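Local structure of pyrrolidone-carboxylate peptidase (Pyrococcus furiosus, 1X10) at residues A[74-79]-A[166-171]. The protein removes the N-terminal pyroglutamyl (5-oxoproline) residue from peptides as a cysteine peptidase of family C15, generally sparing bonds to a following proline. The protein carries 3 engineered substitutions. Residues are numbered along the deposited sequence; the frame is centred on the assembly and turned at random.
Sequences SAISIE and HVPYIP
H166, followed outward from CB, meets S77 first: its CB lies 3.2 Å from S77 OG, a van der Waals approach, and that oxygen accepts a hydrogen bond from R73 NH2. Further out, the ring turns its ND1 edge to E79, and ND1-H donates to E79 OE1 at 2.7 Å with an N-H...O angle of 158°. OE1 lies close to the imidazole plane; ND1 reaches it on the anti side, 25° out of the carboxylate plane, and the carboxylate stands nearly perpendicular to the imidazole. A bend at chi2 (-62°) in E79 brings OE1 to the ring edge; R73 forms a salt bridge with the same OE1, while OE2 bonds to S134. At the far tip, H166 NE2 bonds to OG of S142, an engineered serine; with E79 and H166 it marks the place of the Cys-His-Glu catalytic triad of peptidase family C15. Strands 76-83 and 161-167 run antiparallel here, S77 and H166 forming a hydrogen-bonded pair: S77 N donates to H166 O, and H166 N to S77 O at 2.8 Å. Where the pairing ends, a water donates to A75 O at 2.7 Å, bonds to S77 OG and weakly to H166 O, bridging the segments. Beyond it P168 CG packs 3.5 Å from A75 O, and I76 CD1 touches V167 CG1.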
loop_
_atom_site.group_PDB
_atom_site.type_symbol
_atom_site.label_atom_id
_atom_site.label_comp_id
_atom_site.label_asym_id
_atom_site.label_seq_id
_atom_site.Cartn_x
_atom_site.Cartn_y
_atom_site.Cartn_z
ATOM N N SER A 74 5.684 4.893 -6.778
ATOM C CA SER A 74 4.923 4.645 -8.004
ATOM C C SER A 74 5.048 5.644 -9.136
ATOM O O SER A 74 4.533 5.402 -10.232
ATOM C CB SER A 74 3.445 4.523 -7.654
ATOM O OG SER A 74 2.973 5.756 -7.136
ATOM N N ALA A 75 5.705 6.769 -8.882
ATOM C CA ALA A 75 5.856 7.783 -9.907
ATOM C C ALA A 75 7.155 8.538 -9.701
ATOM O O ALA A 75 7.839 8.354 -8.690
ATOM C CB ALA A 75 4.679 8.748 -9.852
ATOM N N ILE A 76 7.498 9.379 -10.672
ATOM C CA ILE A 76 8.705 10.190 -10.578
ATOM C C ILE A 76 8.508 11.133 -9.399
ATOM O O ILE A 76 7.428 11.710 -9.231
ATOM C CB ILE A 76 8.916 11.048 -11.848
ATOM C CG1 ILE A 76 9.156 10.148 -13.068
ATOM C CG2 ILE A 76 10.085 12.017 -11.636
ATOM C CD1 ILE A 76 10.420 9.291 -12.986
ATOM N N SER A 77 9.525 11.284 -8.563
ATOM C CA SER A 77 9.407 12.192 -7.438
ATOM C C SER A 77 10.566 13.172 -7.429
ATOM O O SER A 77 11.726 12.792 -7.605
ATOM C CB SER A 77 9.328 11.428 -6.106
ATOM O OG SER A 77 10.400 10.520 -5.943
ATOM N N ILE A 78 10.229 14.439 -7.240
ATOM C CA ILE A 78 11.209 15.518 -7.207
ATOM C C ILE A 78 11.358 15.950 -5.752
ATOM O O ILE A 78 10.390 16.378 -5.121
ATOM C CB ILE A 78 10.723 16.693 -8.071
ATOM C CG1 ILE A 78 10.389 16.177 -9.480
ATOM C CG2 ILE A 78 11.799 17.769 -8.141
ATOM C CD1 ILE A 78 9.453 17.087 -10.281
ATOM N N GLU A 79 12.573 15.817 -5.225
ATOM C CA GLU A 79 12.856 16.145 -3.832
ATOM C C GLU A 79 12.870 17.641 -3.527
ATOM O O GLU A 79 13.571 18.427 -4.164
ATOM C CB GLU A 79 14.187 15.511 -3.409
ATOM C CG GLU A 79 14.245 13.996 -3.614
ATOM C CD GLU A 79 13.203 13.245 -2.792
ATOM O OE1 GLU A 79 12.955 12.051 -3.085
ATOM O OE2 GLU A 79 12.635 13.841 -1.849
ATOM N N HIS A 166 13.985 11.080 -7.776
ATOM C CA HIS A 166 13.942 9.645 -7.522
ATOM C C HIS A 166 13.049 8.982 -8.564
ATOM O O HIS A 166 12.012 9.533 -8.943
ATOM C CB HIS A 166 13.384 9.357 -6.122
ATOM C CG HIS A 166 14.436 9.224 -5.064
ATOM N ND1 HIS A 166 14.569 10.124 -4.029
ATOM C CD2 HIS A 166 15.397 8.288 -4.872
ATOM C CE1 HIS A 166 15.562 9.748 -3.244
ATOM N NE2 HIS A 166 16.082 8.636 -3.733
ATOM N N VAL A 167 13.451 7.800 -9.025
ATOM C CA VAL A 167 12.662 7.067 -10.004
ATOM C C VAL A 167 12.236 5.734 -9.401
ATOM O O VAL A 167 12.910 5.192 -8.529
ATOM C CB VAL A 167 13.460 6.790 -11.309
ATOM C CG1 VAL A 167 14.007 8.103 -11.874
ATOM C CG2 VAL A 167 14.588 5.791 -11.047
ATOM N N PRO A 168 11.092 5.199 -9.848
ATOM C CA PRO A 168 10.605 3.919 -9.333
ATOM C C PRO A 168 11.450 2.789 -9.913
ATOM O O PRO A 168 12.337 3.022 -10.737
ATOM C CB PRO A 168 9.170 3.851 -9.866
ATOM C CG PRO A 168 8.796 5.292 -10.107
ATOM C CD PRO A 168 10.067 5.862 -10.675
ATOM N N TYR A 169 11.176 1.571 -9.466
ATOM C CA TYR A 169 11.851 0.393 -10.003
ATOM C C TYR A 169 11.425 0.358 -11.469
ATOM O O TYR A 169 10.337 0.837 -11.798
ATOM C CB TYR A 169 11.270 -0.889 -9.407
ATOM C CG TYR A 169 11.747 -1.321 -8.048
ATOM C CD1 TYR A 169 13.086 -1.649 -7.822
ATOM C CD2 TYR A 169 10.833 -1.524 -7.013
ATOM C CE1 TYR A 169 13.498 -2.180 -6.598
ATOM C CE2 TYR A 169 11.232 -2.058 -5.795
ATOM C CZ TYR A 169 12.559 -2.387 -5.595
ATOM O OH TYR A 169 12.938 -2.945 -4.399
ATOM N N ILE A 170 12.256 -0.193 -12.352
ATOM C CA ILE A 170 11.805 -0.360 -13.727
ATOM C C ILE A 170 11.233 -1.785 -13.689
ATOM O O ILE A 170 11.639 -2.590 -12.846
ATOM C CB ILE A 170 12.944 -0.243 -14.773
ATOM C CG1 ILE A 170 14.090 -1.199 -14.454
ATOM C CG2 ILE A 170 13.430 1.197 -14.831
ATOM C CD1 ILE A 170 15.173 -1.201 -15.529
ATOM N N PRO A 171 10.274 -2.108 -14.577
ATOM C CA PRO A 171 9.624 -3.427 -14.640
ATOM C C PRO A 171 10.463 -4.689 -14.436
ATOM O O PRO A 171 10.083 -5.561 -13.653
ATOM C CB PRO A 171 8.932 -3.403 -16.002
ATOM C CG PRO A 171 8.529 -1.957 -16.119
ATOM C CD PRO A 171 9.795 -1.244 -15.674
HETATM O O HOH W 1 10.125 8.013 -7.268
#